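Local structure of kojibiose phosphorylase (Gut metagenome, 6W0P) at residues 539-553 and 601-613. The protein is a glycoside hydrolase family 65 phosphorylase, a multidomain enzyme that acts on carbohydrates. Residues are numbered along the deposited sequence; the frame is centred on the assembly and turned at random.
Sequences YDKETLLFEQNDGFF and FSQKQLLANYNYY
Asn-609 grips the backbone of 539-553 with both ends of its amide. Its ND2 donates to Leu-544 O at 2.8 Å, a bent bond (143°), while OD1 accepts from Phe-546 N at 2.9 Å, in the carbonyl plane and on a lone pair. The same ND2 donates to Gln-605 O, one helical turn back, which fixes the rotation of the amide. Two further polar bonds flank this clamp. Gln-605 NE2 reaches Tyr-539 OH at 2.9 Å, nearly straight; Ser-602 N donates to Gln-605 OE1 and Gln-605 N to Ser-602 OG, a capping box at the start of the helix. Toward the helix C-terminus, Tyr-613 OH donates to Phe-546 O at 2.6 Å.

Apolar contacts accompany these bonds. Leu-544 CD1 lies 3.6 Å from Lys-604 CB, and Leu-545 CD2 sits 3.8 Å from Tyr-612 CB, also touching Ala-608.

Among the rings, Phe-553 turns its edge to a face of Tyr-612, planes 70° apart, a T-shaped pair; CG of Tyr-612, anti to the backbone N (chi1 -173°), carries the ring there. Phe-593 meets Phe-546 edge-to-face.

Side-chain amide bonding to the backbone of Leu-544 and Phe-546 thus fastens the long loop between helices 522-534 and 590-596 to helix 603-613, within the mainly helical catalytic domain of family 65, an (alpha/alpha)6 barrel.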
# COMPACT_ATOMS: atom_id res chain seq x y z
N TYR A 539 -22.06 -18.15 -15.70
CA TYR A 539 -23.53 -18.24 -15.58
C TYR A 539 -23.92 -19.70 -15.71
O TYR A 539 -23.48 -20.36 -16.67
CB TYR A 539 -24.24 -17.40 -16.65
CG TYR A 539 -25.74 -17.55 -16.59
CD1 TYR A 539 -26.43 -17.04 -15.51
CD2 TYR A 539 -26.45 -18.25 -17.55
CE1 TYR A 539 -27.81 -17.19 -15.41
CE2 TYR A 539 -27.84 -18.39 -17.48
CZ TYR A 539 -28.51 -17.86 -16.40
OH TYR A 539 -29.86 -17.96 -16.23
N ASP A 540 -24.70 -20.20 -14.75
CA ASP A 540 -25.17 -21.60 -14.75
C ASP A 540 -26.65 -21.62 -15.19
O ASP A 540 -27.48 -21.02 -14.51
CB ASP A 540 -24.87 -22.23 -13.40
CG ASP A 540 -25.27 -23.68 -13.35
OD1 ASP A 540 -26.24 -24.04 -14.06
OD2 ASP A 540 -24.65 -24.43 -12.59
N LYS A 541 -26.98 -22.27 -16.31
CA LYS A 541 -28.37 -22.26 -16.86
C LYS A 541 -29.30 -23.11 -15.98
O LYS A 541 -30.51 -22.91 -16.06
CB LYS A 541 -28.41 -22.74 -18.31
CG LYS A 541 -27.66 -21.85 -19.30
CD LYS A 541 -27.62 -22.39 -20.74
CE LYS A 541 -26.93 -23.73 -20.90
NZ LYS A 541 -27.08 -24.28 -22.27
N GLU A 542 -28.77 -24.02 -15.16
CA GLU A 542 -29.58 -24.87 -14.24
C GLU A 542 -29.97 -24.07 -13.00
O GLU A 542 -31.14 -24.09 -12.64
CB GLU A 542 -28.82 -26.14 -13.81
CG GLU A 542 -28.41 -27.03 -14.97
CD GLU A 542 -29.53 -27.32 -15.95
OE1 GLU A 542 -30.64 -27.72 -15.50
OE2 GLU A 542 -29.31 -27.11 -17.17
N THR A 543 -29.02 -23.42 -12.31
CA THR A 543 -29.27 -22.71 -11.02
C THR A 543 -29.74 -21.28 -11.30
O THR A 543 -30.29 -20.65 -10.38
CB THR A 543 -28.03 -22.72 -10.12
OG1 THR A 543 -27.07 -21.87 -10.75
CG2 THR A 543 -27.47 -24.11 -9.89
N LEU A 544 -29.50 -20.78 -12.51
CA LEU A 544 -29.77 -19.38 -12.93
C LEU A 544 -28.82 -18.40 -12.20
O LEU A 544 -29.11 -17.19 -12.24
CB LEU A 544 -31.25 -19.02 -12.66
CG LEU A 544 -32.33 -19.96 -13.19
CD1 LEU A 544 -33.71 -19.44 -12.82
CD2 LEU A 544 -32.24 -20.15 -14.71
N LEU A 545 -27.74 -18.88 -11.58
CA LEU A 545 -26.79 -18.02 -10.80
C LEU A 545 -25.68 -17.49 -11.70
O LEU A 545 -25.20 -18.24 -12.57
CB LEU A 545 -26.20 -18.79 -9.62
CG LEU A 545 -27.18 -19.19 -8.52
CD1 LEU A 545 -26.51 -20.12 -7.51
CD2 LEU A 545 -27.73 -17.97 -7.80
N PHE A 546 -25.29 -16.23 -11.53
CA PHE A 546 -23.94 -15.73 -11.92
C PHE A 546 -23.00 -15.99 -10.75
O PHE A 546 -23.42 -15.83 -9.56
CB PHE A 546 -23.97 -14.24 -12.27
CG PHE A 546 -24.78 -13.93 -13.49
CD1 PHE A 546 -24.21 -13.97 -14.76
CD2 PHE A 546 -26.11 -13.59 -13.38
CE1 PHE A 546 -24.98 -13.69 -15.88
CE2 PHE A 546 -26.86 -13.29 -14.50
CZ PHE A 546 -26.30 -13.33 -15.75
N GLU A 547 -21.77 -16.42 -11.05
CA GLU A 547 -20.72 -16.54 -10.01
C GLU A 547 -19.98 -15.21 -10.02
O GLU A 547 -19.61 -14.79 -11.09
CB GLU A 547 -19.79 -17.74 -10.25
CG GLU A 547 -18.84 -17.98 -9.07
CD GLU A 547 -17.91 -19.18 -9.18
OE1 GLU A 547 -17.69 -19.67 -10.31
OE2 GLU A 547 -17.38 -19.59 -8.14
N GLN A 548 -19.81 -14.57 -8.86
CA GLN A 548 -19.32 -13.18 -8.75
C GLN A 548 -17.93 -13.08 -9.38
O GLN A 548 -17.65 -12.06 -10.04
CB GLN A 548 -19.27 -12.70 -7.30
CG GLN A 548 -19.01 -11.22 -7.20
CD GLN A 548 -19.05 -10.76 -5.78
OE1 GLN A 548 -20.10 -10.79 -5.13
NE2 GLN A 548 -17.91 -10.29 -5.30
N ASN A 549 -17.09 -14.08 -9.13
CA ASN A 549 -15.76 -14.18 -9.77
C ASN A 549 -15.34 -15.66 -9.76
O ASN A 549 -15.99 -16.47 -9.05
CB ASN A 549 -14.74 -13.24 -9.11
CG ASN A 549 -14.48 -13.55 -7.66
OD1 ASN A 549 -14.84 -12.75 -6.79
ND2 ASN A 549 -13.82 -14.68 -7.39
N ASP A 550 -14.30 -16.00 -10.52
CA ASP A 550 -13.76 -17.38 -10.58
C ASP A 550 -13.37 -17.77 -9.15
O ASP A 550 -12.61 -17.00 -8.53
CB ASP A 550 -12.54 -17.47 -11.51
CG ASP A 550 -12.25 -18.87 -12.07
OD1 ASP A 550 -13.17 -19.72 -12.12
OD2 ASP A 550 -11.10 -19.07 -12.55
N GLY A 551 -13.90 -18.89 -8.66
CA GLY A 551 -13.57 -19.45 -7.34
C GLY A 551 -14.39 -18.82 -6.23
O GLY A 551 -14.14 -19.19 -5.03
N PHE A 552 -15.33 -17.92 -6.54
CA PHE A 552 -16.17 -17.27 -5.50
C PHE A 552 -16.99 -18.30 -4.72
O PHE A 552 -16.96 -18.22 -3.50
CB PHE A 552 -17.13 -16.21 -6.03
CG PHE A 552 -17.76 -15.45 -4.89
CD1 PHE A 552 -18.90 -15.93 -4.27
CD2 PHE A 552 -17.15 -14.32 -4.37
CE1 PHE A 552 -19.45 -15.27 -3.19
CE2 PHE A 552 -17.70 -13.66 -3.29
CZ PHE A 552 -18.85 -14.13 -2.70
N PHE A 553 -17.72 -19.20 -5.38
CA PHE A 553 -18.66 -20.16 -4.73
C PHE A 553 -17.95 -21.05 -3.71
O PHE A 553 -18.59 -21.39 -2.70
CB PHE A 553 -19.32 -21.09 -5.76
CG PHE A 553 -20.34 -20.45 -6.66
CD1 PHE A 553 -21.05 -19.33 -6.26
CD2 PHE A 553 -20.64 -21.03 -7.89
CE1 PHE A 553 -22.04 -18.79 -7.06
CE2 PHE A 553 -21.63 -20.48 -8.70
CZ PHE A 553 -22.30 -19.35 -8.29
N PHE A 601 -33.81 -9.67 -17.04
CA PHE A 601 -33.72 -10.83 -16.13
C PHE A 601 -35.12 -11.20 -15.65
O PHE A 601 -35.87 -10.31 -15.27
CB PHE A 601 -32.73 -10.58 -15.01
CG PHE A 601 -31.32 -10.43 -15.51
CD1 PHE A 601 -30.64 -11.51 -16.05
CD2 PHE A 601 -30.68 -9.20 -15.46
CE1 PHE A 601 -29.34 -11.38 -16.52
CE2 PHE A 601 -29.39 -9.06 -15.94
CZ PHE A 601 -28.72 -10.15 -16.46
N SER A 602 -35.43 -12.50 -15.67
CA SER A 602 -36.75 -13.04 -15.27
C SER A 602 -36.87 -12.93 -13.75
O SER A 602 -35.81 -12.71 -13.07
CB SER A 602 -36.90 -14.45 -15.74
OG SER A 602 -35.99 -15.32 -15.09
N GLN A 603 -38.08 -13.08 -13.23
CA GLN A 603 -38.37 -13.21 -11.79
C GLN A 603 -37.45 -14.26 -11.17
O GLN A 603 -36.97 -14.04 -10.04
CB GLN A 603 -39.82 -13.65 -11.54
CG GLN A 603 -40.82 -12.58 -11.92
CD GLN A 603 -40.64 -11.35 -11.08
OE1 GLN A 603 -40.77 -11.39 -9.85
NE2 GLN A 603 -40.31 -10.24 -11.73
N LYS A 604 -37.27 -15.39 -11.85
CA LYS A 604 -36.56 -16.57 -11.30
C LYS A 604 -35.05 -16.27 -11.25
O LYS A 604 -34.41 -16.72 -10.31
CB LYS A 604 -36.86 -17.81 -12.14
CG LYS A 604 -38.21 -18.45 -11.85
CD LYS A 604 -38.49 -19.69 -12.69
CE LYS A 604 -39.71 -20.45 -12.20
NZ LYS A 604 -40.04 -21.56 -13.11
N GLN A 605 -34.50 -15.57 -12.24
CA GLN A 605 -33.05 -15.21 -12.28
C GLN A 605 -32.70 -14.26 -11.13
O GLN A 605 -31.71 -14.52 -10.41
CB GLN A 605 -32.69 -14.61 -13.63
CG GLN A 605 -32.59 -15.69 -14.71
CD GLN A 605 -32.35 -15.07 -16.06
OE1 GLN A 605 -33.02 -14.11 -16.44
NE2 GLN A 605 -31.35 -15.58 -16.76
N LEU A 606 -33.50 -13.21 -10.96
CA LEU A 606 -33.35 -12.23 -9.86
C LEU A 606 -33.49 -12.94 -8.51
O LEU A 606 -32.68 -12.64 -7.61
CB LEU A 606 -34.39 -11.12 -10.02
CG LEU A 606 -34.20 -10.23 -11.24
CD1 LEU A 606 -35.51 -9.55 -11.59
CD2 LEU A 606 -33.12 -9.18 -10.96
N LEU A 607 -34.47 -13.84 -8.36
CA LEU A 607 -34.70 -14.48 -7.03
C LEU A 607 -33.53 -15.43 -6.74
O LEU A 607 -33.04 -15.41 -5.60
CB LEU A 607 -36.08 -15.15 -6.99
CG LEU A 607 -36.45 -15.94 -5.73
CD1 LEU A 607 -36.78 -15.05 -4.55
CD2 LEU A 607 -37.66 -16.86 -5.99
N ALA A 608 -33.05 -16.18 -7.72
CA ALA A 608 -31.93 -17.13 -7.49
C ALA A 608 -30.71 -16.32 -7.03
O ALA A 608 -30.13 -16.66 -6.00
CB ALA A 608 -31.63 -17.92 -8.73
N ASN A 609 -30.37 -15.25 -7.74
CA ASN A 609 -29.15 -14.44 -7.43
C ASN A 609 -29.37 -13.65 -6.14
O ASN A 609 -28.42 -13.53 -5.37
CB ASN A 609 -28.72 -13.60 -8.62
CG ASN A 609 -28.20 -14.47 -9.74
OD1 ASN A 609 -27.00 -14.72 -9.77
ND2 ASN A 609 -29.07 -14.96 -10.63
N TYR A 610 -30.57 -13.14 -5.93
CA TYR A 610 -30.91 -12.39 -4.70
C TYR A 610 -30.71 -13.33 -3.50
O TYR A 610 -30.11 -12.89 -2.48
CB TYR A 610 -32.33 -11.83 -4.76
CG TYR A 610 -32.73 -11.05 -3.53
CD1 TYR A 610 -32.51 -9.69 -3.43
CD2 TYR A 610 -33.34 -11.69 -2.47
CE1 TYR A 610 -32.89 -8.98 -2.30
CE2 TYR A 610 -33.72 -11.01 -1.34
CZ TYR A 610 -33.46 -9.65 -1.23
OH TYR A 610 -33.88 -9.02 -0.10
N ASN A 611 -31.24 -14.55 -3.60
CA ASN A 611 -31.26 -15.52 -2.48
C ASN A 611 -29.82 -15.92 -2.18
O ASN A 611 -29.53 -16.16 -1.02
CB ASN A 611 -32.09 -16.77 -2.77
CG ASN A 611 -33.59 -16.59 -2.59
OD1 ASN A 611 -34.04 -15.58 -2.05
ND2 ASN A 611 -34.37 -17.53 -3.08
N TYR A 612 -28.95 -16.03 -3.18
CA TYR A 612 -27.53 -16.42 -2.94
C TYR A 612 -26.73 -15.22 -2.37
O TYR A 612 -26.01 -15.44 -1.39
CB TYR A 612 -26.86 -16.99 -4.19
CG TYR A 612 -25.50 -17.54 -3.87
CD1 TYR A 612 -25.32 -18.84 -3.45
CD2 TYR A 612 -24.38 -16.71 -3.92
CE1 TYR A 612 -24.06 -19.32 -3.11
CE2 TYR A 612 -23.12 -17.17 -3.62
CZ TYR A 612 -22.95 -18.48 -3.23
OH TYR A 612 -21.70 -18.90 -2.88
N TYR A 613 -26.86 -14.02 -2.92
CA TYR A 613 -25.94 -12.88 -2.65
C TYR A 613 -26.43 -11.95 -1.53
O TYR A 613 -25.55 -11.48 -0.78
CB TYR A 613 -25.64 -12.13 -3.94
CG TYR A 613 -24.73 -12.91 -4.85
CD1 TYR A 613 -23.42 -13.18 -4.50
CD2 TYR A 613 -25.17 -13.39 -6.06
CE1 TYR A 613 -22.58 -13.92 -5.33
CE2 TYR A 613 -24.35 -14.10 -6.91
CZ TYR A 613 -23.05 -14.38 -6.53
OH TYR A 613 -22.27 -15.10 -7.38